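Local coordinates for VAO-type flavoprotein oxidase VAO615 (Myceliophthora thermophila, PDB 6F72) that binds FAD bicovalently and is probably an oxidoreductase that reacts rapidly with oxygen once reduced, though no substrate has been identified, at residues Ala194-Ala199 with Val289-Ala294; Asn250-Glu255 with Thr293-Arg298; Gly304-Phe309 with Ser348-Gly353. All coordinates share one frame; numbering follows the deposited sequence.

Interaction 1: Ala194-Ala199 with Val289-Ala294; sequences AAKLGA and VLSMTA. With FAD (flavin-adenine dinucleotide), chain E.
Lys196 lies across Thr293 where the antiparallel strands 194-198 and 289-294 form a non-hydrogen-bonded pair. Its CG is anti to the backbone N (chi1 -174°), and the chain runs extended from there. CB is 3.8 Å from Thr293 OG1. CG comes closer to the same oxygen, at 3.6 Å, and CD passes it at 4.1 Å. CE then reaches Ser291, 3.6 Å from OG, and NZ finds no partner on strand 289-294. An alanine here would keep CB beside Thr293 OG1 but would probably leave a gap where CG and CD lie against it, and Ser291 OG would lose CE. Ser291 OG itself is hydrogen-bonded to Glu255 of the next strand.

Both strands belong to the antiparallel sheet of the PCMH-type FAD-binding domain, and this pair leads to the adenine end of the cofactor. Ala195 and Ala294 exchange two backbone hydrogen bonds, and so do Leu197 and Met292. On the face of Leu197 and Met292, the Leu197 CD1 methyl lies 4.4 Å from Met292 CE, and helix 227-233 packs against both residues. At the far end Ala199 N donates to Leu290 O from above the carbonyl plane. Ala199 CB sits 3.5 Å from FAD N6A. Val289 reads the adenine edge with its backbone: its N donates to FAD N1A at 2.8 Å, and its O accepts from FAD N6A at 2.7 Å.

Interaction 2: Asn250-Glu255 with Thr293-Arg298; sequences NVLEWE and TARLHR
Strands 251-255 and 293-295 run antiparallel, their axes 4.5 Å apart at the closest and their directions 177° apart. A classic beta bulge shifts the register by one residue in this sheet of the PCMH-type FAD-binding domain. Leu252 and Glu253 both face Thr293. Thr293 O therefore accepts from two backbone donors, Leu252 N at 2.7 Å and Glu253 N at 3.2 Å, which arrive from the same face of its carbonyl plane. Thr293 N returns a bond to Glu253 O. Before the bulge, Arg295 N donates to Asn250 O.

At the bulge, Glu253 CB and Thr293 CB touch at 3.8 Å. The Glu253 carboxylate continues to Tyr185, whose hydroxyl is hydrogen-bonded to OE2. Leu252 turns toward the partner strand. Its CD1 lies near Thr293 CG2 and the backbone of Ala294 and Arg295, while CD2 meets Arg295 CG at 3.8 Å. The Leu252 and Arg295 side chains cross at about a right angle.

The polar end of the contact gathers on Asn250. Its ND2 is held by the backbone oxygens of Tyr244 and Val246, which would hold the amide so that OD1 faces Arg295 and His297. Arg295 is bent at chi3 (-63°), which carries NE round to this oxygen. Its NH1 bonds to Pro459 O. The His297 ring stacks on Tyr244 and stands nearly perpendicular to the Asn250 amide, 88° between planes. Three donors thus converge on Asn250 OD1. The bond from His297 NE2 is weak because it is bent, and that from Arg295 NH2 is weak as well. Arg295 NE makes the straighter bond, 2.8 Å to Asn250 OD1, approaching from above the amide plane.

Interaction 3: Gly304-Phe309 with Ser348-Gly353; sequences GTLLGF and SLTAYG
Gly304 meets Gly353 at one end of two antiparallel strands, its CA 3.3 Å from Gly353 O. Next, Thr305 O takes a firm hydrogen bond from Gly353 N, while the return bond from Thr305 N is long and weak. Thr305 CG2 lies beside the Gly353 backbone, 4.0 Å from its N. Thr305 OG1, anti to its own backbone N (chi1 -164°), donates to Leu306 O at 2.8 Å. Leu306 lies side by side with Tyr352, both pointing the same way. Its CD1 comes to the edge of the tyrosine ring, 4.1 Å from CE1. Leu307 and Ala351 exchange two backbone bonds, and Ala351 CB rests 3.3 Å from Leu307 O. Gly308 brings its CA to 3.1 Å from Leu349 O.

Phe309 ends the segment with two more backbone bonds to Leu349. Leu349 CB lies over one face of the ring, toward the rim, in a CH-pi contact 4.2 Å from the ring centre. Leu349 CD2 meets Phe309 CE2 at 3.9 Å. Helices 316-335 and 360-376 cover the sheet face that carries Leu307, Phe309 and Leu349, and on the face of Leu306 and Tyr352 the Tyr398 ring meets that of Tyr352. The pair thus lies within the seven-stranded antiparallel sheet, backed by helices, consistent with the substrate domain of VAO-family enzymes.

In the fold
Interactions 1 and 2 use the two edges of one strand. Strand 288-298 pairs with 193-198 in interaction 1 and with 251-257 in interaction 2, so Thr293 and Ala294 serve both. Their centres are 7 Å apart, and Glu255 bridges them through Ser291 and Leu290. Both lie in the PCMH-type FAD-binding range. Interaction 3 comes later in the chain, in a separate seven-stranded sheet. Its centre is 34 Å from that of interaction 1 and 31 Å from that of interaction 2. Strand 302-310 directly follows 288-298, so the chain passes from the cofactor-binding sheet into the second one. The FAD touches interaction 1, and the side chain of Tyr352 in interaction 3 is about 11 Å from it.

Interaction 1: Ala194-Ala199 with Val289-Ala294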
loop_
_atom_site.group_PDB
_atom_site.type_symbol
_atom_site.label_atom_id
_atom_site.label_comp_id
_atom_site.label_asym_id
_atom_site.label_seq_id
_atom_site.Cartn_x
_atom_site.Cartn_y
_atom_site.Cartn_z
ATOM N N ALA A 194 -8.159 -19.334 10.683
ATOM C CA ALA A 194 -7.016 -18.540 10.257
ATOM C C ALA A 194 -6.537 -19.008 8.877
ATOM O O ALA A 194 -6.874 -20.110 8.413
ATOM C CB ALA A 194 -5.889 -18.634 11.275
ATOM N N ALA A 195 -5.753 -18.154 8.235
ATOM C CA ALA A 195 -5.139 -18.467 6.954
ATOM C C ALA A 195 -3.650 -18.152 7.031
ATOM O O ALA A 195 -3.260 -17.050 7.425
ATOM C CB ALA A 195 -5.808 -17.677 5.845
ATOM N N LYS A 196 -2.823 -19.141 6.699
ATOM C CA LYS A 196 -1.399 -18.912 6.509
ATOM C C LYS A 196 -1.196 -18.605 5.024
ATOM O O LYS A 196 -1.643 -19.369 4.160
ATOM C CB LYS A 196 -0.591 -20.129 6.945
ATOM C CG LYS A 196 0.912 -19.912 6.914
ATOM C CD LYS A 196 1.648 -21.144 7.414
ATOM C CE LYS A 196 3.082 -21.149 6.916
ATOM N NZ LYS A 196 3.814 -22.341 7.418
ATOM N N LEU A 197 -0.551 -17.477 4.735
ATOM C CA LEU A 197 -0.408 -17.012 3.355
ATOM C C LEU A 197 1.033 -16.689 3.022
ATOM O O LEU A 197 1.695 -15.971 3.767
ATOM C CB LEU A 197 -1.286 -15.772 3.106
ATOM C CG LEU A 197 -2.786 -15.751 3.426
ATOM C CD1 LEU A 197 -3.345 -14.351 3.192
ATOM C CD2 LEU A 197 -3.575 -16.786 2.628
ATOM N N GLY A 198 1.516 -17.217 1.890
ATOM C CA GLY A 198 2.876 -16.927 1.432
ATOM C C GLY A 198 3.047 -15.443 1.104
ATOM O O GLY A 198 2.068 -14.749 0.812
ATOM N N ALA A 199 4.291 -14.965 1.154
ATOM C CA ALA A 199 4.617 -13.545 1.022
ATOM C C ALA A 199 4.141 -12.851 -0.269
ATOM O O ALA A 199 3.957 -11.631 -0.280
ATOM C CB ALA A 199 6.106 -13.337 1.225
ATOM N N VAL A 289 9.968 -11.298 5.035
ATOM C CA VAL A 289 8.795 -12.096 5.406
ATOM C C VAL A 289 8.532 -13.152 4.338
ATOM O O VAL A 289 8.443 -12.817 3.142
ATOM C CB VAL A 289 7.539 -11.206 5.598
ATOM C CG1 VAL A 289 6.252 -12.025 5.566
ATOM C CG2 VAL A 289 7.650 -10.379 6.885
ATOM N N LEU A 290 8.405 -14.406 4.777
ATOM C CA LEU A 290 8.075 -15.532 3.896
ATOM C C LEU A 290 6.592 -15.869 3.897
ATOM O O LEU A 290 6.049 -16.343 2.904
ATOM C CB LEU A 290 8.898 -16.760 4.271
ATOM C CG LEU A 290 10.425 -16.671 4.194
ATOM C CD1 LEU A 290 11.015 -17.885 4.898
ATOM C CD2 LEU A 290 10.922 -16.607 2.756
ATOM N N SER A 291 5.938 -15.634 5.031
ATOM C CA SER A 291 4.500 -15.824 5.145
ATOM C C SER A 291 4.007 -15.084 6.367
ATOM O O SER A 291 4.805 -14.693 7.232
ATOM C CB SER A 291 4.141 -17.322 5.255
ATOM O OG SER A 291 4.395 -17.829 6.557
ATOM N N MET A 292 2.690 -14.893 6.417
ATOM C CA MET A 292 1.993 -14.476 7.632
ATOM C C MET A 292 0.842 -15.432 7.901
ATOM O O MET A 292 0.302 -16.056 6.984
ATOM C CB MET A 292 1.489 -13.024 7.508
ATOM C CG MET A 292 0.244 -12.816 6.658
ATOM S SD MET A 292 -0.359 -11.121 6.753
ATOM C CE MET A 292 -1.989 -11.319 6.021
ATOM N N THR A 293 0.494 -15.577 9.169
ATOM C CA THR A 293 -0.729 -16.254 9.533
ATOM C C THR A 293 -1.634 -15.169 10.083
ATOM O O THR A 293 -1.197 -14.339 10.889
ATOM C CB THR A 293 -0.447 -17.358 10.549
ATOM O OG1 THR A 293 0.568 -18.204 10.008
ATOM C CG2 THR A 293 -1.708 -18.180 10.849
ATOM N N ALA A 294 -2.879 -15.161 9.618
ATOM C CA ALA A 294 -3.825 -14.127 10.000
ATOM C C ALA A 294 -5.213 -14.681 10.210
ATOM O O ALA A 294 -5.611 -15.672 9.581
ATOM C CB ALA A 294 -3.858 -13.019 8.962
HETATM P PA FAD E . 5.746 -3.674 -2.645
HETATM O O1A FAD E . 6.125 -2.379 -3.317
HETATM O O2A FAD E . 6.221 -4.935 -3.311
HETATM O O5B FAD E . 6.271 -3.622 -1.127
HETATM C C5B FAD E . 6.132 -2.454 -0.317
HETATM C C4B FAD E . 7.188 -2.409 0.782
HETATM O O4B FAD E . 7.105 -3.594 1.576
HETATM C C3B FAD E . 8.617 -2.338 0.281
HETATM O O3B FAD E . 9.341 -1.519 1.208
HETATM C C2B FAD E . 9.129 -3.766 0.362
HETATM O O2B FAD E . 10.539 -3.816 0.594
HETATM C C1B FAD E . 8.346 -4.320 1.540
HETATM N N9A FAD E . 8.016 -5.762 1.443
HETATM C C8A FAD E . 7.036 -6.296 0.684
HETATM N N7A FAD E . 6.973 -7.640 0.858
HETATM C C5A FAD E . 7.920 -7.973 1.749
HETATM C C6A FAD E . 8.391 -9.228 2.377
HETATM N N6A FAD E . 7.806 -10.401 2.046
HETATM N N1A FAD E . 9.413 -9.157 3.259
HETATM C C2A FAD E . 10.006 -7.988 3.587
HETATM N N3A FAD E . 9.620 -6.801 3.055
HETATM C C4A FAD E . 8.603 -6.732 2.147
HETATM N N1 FAD E . -3.198 0.504 1.099
HETATM C C2 FAD E . -4.242 0.464 1.965
HETATM O O2 FAD E . -4.011 0.498 3.197
HETATM N N3 FAD E . -5.521 0.392 1.536
HETATM C C4 FAD E . -5.869 0.365 0.239
HETATM O O4 FAD E . -7.069 0.301 -0.112
HETATM C C4X FAD E . -4.783 0.393 -0.766
HETATM N N5 FAD E . -5.042 0.355 -2.090
HETATM C C5X FAD E . -4.039 0.387 -3.015
HETATM C C6 FAD E . -4.332 0.342 -4.395
HETATM C C7 FAD E . -3.272 0.372 -5.328
HETATM C C7M FAD E . -3.609 0.332 -6.807
HETATM C C8 FAD E . -1.841 0.438 -4.855
HETATM C C8M FAD E . -0.629 0.376 -5.773
HETATM C C9 FAD E . -1.576 0.479 -3.490
HETATM C C9A FAD E . -2.612 0.459 -2.551
HETATM N N10 FAD E . -2.323 0.481 -1.165
HETATM C C10 FAD E . -3.392 0.468 -0.244
HETATM C "C1'" FAD E . -0.941 0.603 -0.709
HETATM C "C2'" FAD E . -0.258 -0.603 -0.136
HETATM O "O2'" FAD E . -0.791 -0.823 1.168
HETATM C "C3'" FAD E . 1.217 -0.229 -0.060
HETATM O "O3'" FAD E . 1.676 0.321 -1.314
HETATM C "C4'" FAD E . 2.072 -1.426 0.329
HETATM O "O4'" FAD E . 3.400 -0.986 0.622
HETATM C "C5'" FAD E . 2.052 -2.511 -0.749
HETATM O "O5'" FAD E . 2.930 -3.577 -0.424
HETATM P P FAD E . 3.306 -4.662 -1.547
HETATM O O1P FAD E . 2.040 -5.127 -2.209
HETATM O O2P FAD E . 4.253 -5.627 -0.873
HETATM O O3P FAD E . 4.143 -3.762 -2.594
#

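Interaction 2: Asn250-Glu255 with Thr293-Arg298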
loop_
_atom_site.group_PDB
_atom_site.type_symbol
_atom_site.label_atom_id
_atom_site.label_comp_id
_atom_site.label_asym_id
_atom_site.label_seq_id
_atom_site.Cartn_x
_atom_site.Cartn_y
_atom_site.Cartn_z
ATOM N N ASN A 250 -4.917 -8.165 12.697
ATOM C CA ASN A 250 -5.340 -9.521 12.400
ATOM C C ASN A 250 -4.188 -10.492 12.201
ATOM O O ASN A 250 -4.429 -11.658 11.909
ATOM C CB ASN A 250 -6.270 -9.531 11.195
ATOM C CG ASN A 250 -7.627 -8.969 11.527
ATOM O OD1 ASN A 250 -8.515 -9.704 11.919
ATOM N ND2 ASN A 250 -7.784 -7.640 11.406
ATOM N N VAL A 251 -2.953 -10.025 12.383
ATOM C CA VAL A 251 -1.786 -10.887 12.261
ATOM C C VAL A 251 -1.616 -11.758 13.497
ATOM O O VAL A 251 -1.660 -11.271 14.648
ATOM C CB VAL A 251 -0.476 -10.117 11.969
ATOM C CG1 VAL A 251 0.665 -11.101 11.709
ATOM C CG2 VAL A 251 -0.636 -9.245 10.748
ATOM N N LEU A 252 -1.430 -13.057 13.251
ATOM C CA LEU A 252 -1.145 -14.005 14.322
ATOM C C LEU A 252 0.346 -14.321 14.393
ATOM O O LEU A 252 0.926 -14.352 15.472
ATOM C CB LEU A 252 -1.985 -15.277 14.169
ATOM C CG LEU A 252 -3.503 -15.119 14.070
ATOM C CD1 LEU A 252 -4.121 -16.433 13.629
ATOM C CD2 LEU A 252 -4.100 -14.663 15.401
ATOM N N GLU A 253 0.953 -14.559 13.228
ATOM C CA GLU A 253 2.345 -14.996 13.116
ATOM C C GLU A 253 2.967 -14.393 11.886
ATOM O O GLU A 253 2.267 -14.180 10.906
ATOM C CB GLU A 253 2.415 -16.514 12.964
ATOM C CG GLU A 253 1.965 -17.247 14.218
ATOM C CD GLU A 253 2.061 -18.752 14.101
ATOM O OE1 GLU A 253 3.084 -19.248 13.577
ATOM O OE2 GLU A 253 1.122 -19.426 14.567
ATOM N N TRP A 254 4.270 -14.119 11.975
ATOM C CA TRP A 254 5.123 -13.775 10.839
ATOM C C TRP A 254 6.193 -14.846 10.764
ATOM O O TRP A 254 6.856 -15.130 11.765
ATOM C CB TRP A 254 5.836 -12.436 11.039
ATOM C CG TRP A 254 4.943 -11.229 11.054
ATOM C CD1 TRP A 254 4.584 -10.480 12.154
ATOM C CD2 TRP A 254 4.309 -10.622 9.928
ATOM N NE1 TRP A 254 3.758 -9.446 11.773
ATOM C CE2 TRP A 254 3.569 -9.510 10.412
ATOM C CE3 TRP A 254 4.279 -10.914 8.544
ATOM C CZ2 TRP A 254 2.817 -8.688 9.566
ATOM C CZ3 TRP A 254 3.518 -10.102 7.709
ATOM C CH2 TRP A 254 2.805 -8.997 8.221
ATOM N N GLU A 255 6.364 -15.418 9.575
ATOM C CA GLU A 255 7.499 -16.275 9.291
ATOM C C GLU A 255 8.486 -15.457 8.464
ATOM O O GLU A 255 8.111 -14.845 7.473
ATOM C CB GLU A 255 7.037 -17.522 8.547
ATOM C CG GLU A 255 8.161 -18.483 8.183
ATOM C CD GLU A 255 7.782 -19.454 7.088
ATOM O OE1 GLU A 255 6.624 -19.423 6.613
ATOM O OE2 GLU A 255 8.658 -20.263 6.698
ATOM N N THR A 293 0.494 -15.577 9.169
ATOM C CA THR A 293 -0.729 -16.254 9.533
ATOM C C THR A 293 -1.634 -15.169 10.083
ATOM O O THR A 293 -1.197 -14.339 10.889
ATOM C CB THR A 293 -0.447 -17.358 10.549
ATOM O OG1 THR A 293 0.568 -18.204 10.008
ATOM C CG2 THR A 293 -1.708 -18.180 10.849
ATOM N N ALA A 294 -2.879 -15.161 9.618
ATOM C CA ALA A 294 -3.825 -14.127 10.000
ATOM C C ALA A 294 -5.213 -14.681 10.210
ATOM O O ALA A 294 -5.611 -15.672 9.581
ATOM C CB ALA A 294 -3.858 -13.019 8.962
ATOM N N ARG A 295 -5.934 -14.008 11.098
ATOM C CA ARG A 295 -7.339 -14.266 11.381
ATOM C C ARG A 295 -8.224 -14.272 10.133
ATOM O O ARG A 295 -8.090 -13.426 9.256
ATOM C CB ARG A 295 -7.873 -13.232 12.390
ATOM C CG ARG A 295 -7.013 -13.073 13.638
ATOM C CD ARG A 295 -7.689 -12.263 14.751
ATOM N NE ARG A 295 -7.982 -10.879 14.384
ATOM C CZ ARG A 295 -8.352 -9.916 15.236
ATOM N NH1 ARG A 295 -8.472 -10.169 16.547
ATOM N NH2 ARG A 295 -8.602 -8.690 14.775
ATOM N N LEU A 296 -9.094 -15.268 10.062
ATOM C CA LEU A 296 -10.217 -15.278 9.139
ATOM C C LEU A 296 -11.478 -15.025 9.927
ATOM O O LEU A 296 -11.526 -15.322 11.109
ATOM C CB LEU A 296 -10.320 -16.621 8.408
ATOM C CG LEU A 296 -9.309 -16.869 7.289
ATOM C CD1 LEU A 296 -9.589 -18.214 6.643
ATOM C CD2 LEU A 296 -9.343 -15.758 6.249
ATOM N N HIS A 297 -12.500 -14.492 9.276
ATOM C CA HIS A 297 -13.736 -14.133 9.967
ATOM C C HIS A 297 -14.915 -14.753 9.244
ATOM O O HIS A 297 -14.912 -14.808 8.019
ATOM C CB HIS A 297 -13.865 -12.615 10.010
ATOM C CG HIS A 297 -12.606 -11.917 10.429
ATOM N ND1 HIS A 297 -12.273 -11.720 11.752
ATOM C CD2 HIS A 297 -11.593 -11.386 9.703
ATOM C CE1 HIS A 297 -11.111 -11.096 11.824
ATOM N NE2 HIS A 297 -10.678 -10.877 10.595
ATOM N N ARG A 298 -15.906 -15.233 9.992
ATOM C CA ARG A 298 -17.081 -15.866 9.395
ATOM C C ARG A 298 -17.766 -14.934 8.389
ATOM O O ARG A 298 -18.037 -13.769 8.692
ATOM C CB ARG A 298 -18.071 -16.345 10.468
ATOM C CG ARG A 298 -19.179 -17.271 9.958
ATOM C CD ARG A 298 -18.613 -18.580 9.404
ATOM N NE ARG A 298 -19.643 -19.514 8.930
ATOM C CZ ARG A 298 -20.158 -19.526 7.696
ATOM N NH1 ARG A 298 -19.760 -18.649 6.778
ATOM N NH2 ARG A 298 -21.082 -20.429 7.372
#

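Interaction 3: Gly304-Phe309 with Ser348-Gly353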
loop_
_atom_site.group_PDB
_atom_site.type_symbol
_atom_site.label_atom_id
_atom_site.label_comp_id
_atom_site.label_asym_id
_atom_site.label_seq_id
_atom_site.Cartn_x
_atom_site.Cartn_y
_atom_site.Cartn_z
ATOM N N GLY A 304 -24.766 -3.302 0.912
ATOM C CA GLY A 304 -23.990 -2.381 0.090
ATOM C C GLY A 304 -24.831 -1.264 -0.469
ATOM O O GLY A 304 -26.060 -1.375 -0.535
ATOM N N THR A 305 -24.168 -0.178 -0.850
ATOM C CA THR A 305 -24.823 0.897 -1.580
ATOM C C THR A 305 -23.863 1.757 -2.369
ATOM O O THR A 305 -22.685 1.881 -2.020
ATOM C CB THR A 305 -25.683 1.810 -0.668
ATOM O OG1 THR A 305 -26.566 2.577 -1.490
ATOM C CG2 THR A 305 -24.817 2.754 0.197
ATOM N N LEU A 306 -24.393 2.324 -3.449
ATOM C CA LEU A 306 -23.880 3.559 -4.006
ATOM C C LEU A 306 -24.658 4.680 -3.324
ATOM O O LEU A 306 -25.890 4.620 -3.209
ATOM C CB LEU A 306 -24.070 3.614 -5.532
ATOM C CG LEU A 306 -23.325 4.698 -6.328
ATOM C CD1 LEU A 306 -23.013 4.201 -7.729
ATOM C CD2 LEU A 306 -24.098 6.012 -6.413
ATOM N N LEU A 307 -23.924 5.688 -2.861
ATOM C CA LEU A 307 -24.514 6.924 -2.375
ATOM C C LEU A 307 -23.763 8.115 -2.956
ATOM O O LEU A 307 -22.610 8.369 -2.595
ATOM C CB LEU A 307 -24.538 6.953 -0.838
ATOM C CG LEU A 307 -24.880 8.248 -0.080
ATOM C CD1 LEU A 307 -26.254 8.800 -0.448
ATOM C CD2 LEU A 307 -24.769 8.005 1.419
ATOM N N GLY A 308 -24.431 8.835 -3.856
ATOM C CA GLY A 308 -23.838 9.978 -4.542
ATOM C C GLY A 308 -24.696 11.221 -4.493
ATOM O O GLY A 308 -25.922 11.135 -4.462
ATOM N N PHE A 309 -24.038 12.381 -4.476
ATOM C CA PHE A 309 -24.705 13.686 -4.552
ATOM C C PHE A 309 -23.784 14.733 -5.170
ATOM O O PHE A 309 -22.559 14.597 -5.101
ATOM C CB PHE A 309 -25.219 14.140 -3.176
ATOM C CG PHE A 309 -24.143 14.343 -2.138
ATOM C CD1 PHE A 309 -23.478 15.572 -2.022
ATOM C CD2 PHE A 309 -23.818 13.316 -1.234
ATOM C CE1 PHE A 309 -22.494 15.767 -1.056
ATOM C CE2 PHE A 309 -22.843 13.509 -0.259
ATOM C CZ PHE A 309 -22.180 14.735 -0.171
ATOM N N SER A 348 -18.999 16.915 -6.991
ATOM C CA SER A 348 -19.752 15.710 -6.610
ATOM C C SER A 348 -18.981 14.779 -5.682
ATOM O O SER A 348 -17.747 14.787 -5.680
ATOM C CB SER A 348 -20.273 14.948 -7.833
ATOM O OG SER A 348 -19.222 14.367 -8.565
ATOM N N LEU A 349 -19.734 14.020 -4.881
ATOM C CA LEU A 349 -19.208 12.968 -4.001
ATOM C C LEU A 349 -19.893 11.642 -4.329
ATOM O O LEU A 349 -21.126 11.557 -4.387
ATOM C CB LEU A 349 -19.403 13.322 -2.507
ATOM C CG LEU A 349 -18.751 12.400 -1.449
ATOM C CD1 LEU A 349 -18.154 13.206 -0.304
ATOM C CD2 LEU A 349 -19.694 11.324 -0.916
ATOM N N THR A 350 -19.082 10.610 -4.528
ATOM C CA THR A 350 -19.592 9.281 -4.843
ATOM C C THR A 350 -19.045 8.319 -3.818
ATOM O O THR A 350 -17.828 8.173 -3.693
ATOM C CB THR A 350 -19.181 8.836 -6.264
ATOM O OG1 THR A 350 -19.619 9.818 -7.208
ATOM C CG2 THR A 350 -19.813 7.485 -6.613
ATOM N N ALA A 351 -19.948 7.663 -3.097
ATOM C CA ALA A 351 -19.575 6.761 -2.020
ATOM C C ALA A 351 -20.094 5.375 -2.262
ATOM O O ALA A 351 -21.192 5.198 -2.792
ATOM C CB ALA A 351 -20.095 7.283 -0.694
ATOM N N TYR A 352 -19.283 4.400 -1.860
ATOM C CA TYR A 352 -19.682 2.999 -1.806
ATOM C C TYR A 352 -19.708 2.536 -0.364
ATOM O O TYR A 352 -18.706 2.650 0.352
ATOM C CB TYR A 352 -18.717 2.122 -2.597
ATOM C CG TYR A 352 -18.502 2.511 -4.045
ATOM C CD1 TYR A 352 -19.580 2.867 -4.879
ATOM C CD2 TYR A 352 -17.215 2.474 -4.605
ATOM C CE1 TYR A 352 -19.372 3.205 -6.216
ATOM C CE2 TYR A 352 -16.997 2.794 -5.947
ATOM C CZ TYR A 352 -18.078 3.160 -6.741
ATOM O OH TYR A 352 -17.865 3.474 -8.068
ATOM N N GLY A 353 -20.865 2.034 0.052
ATOM C CA GLY A 353 -21.070 1.570 1.421
ATOM C C GLY A 353 -20.842 0.086 1.616
ATOM O O GLY A 353 -21.197 -0.718 0.755
#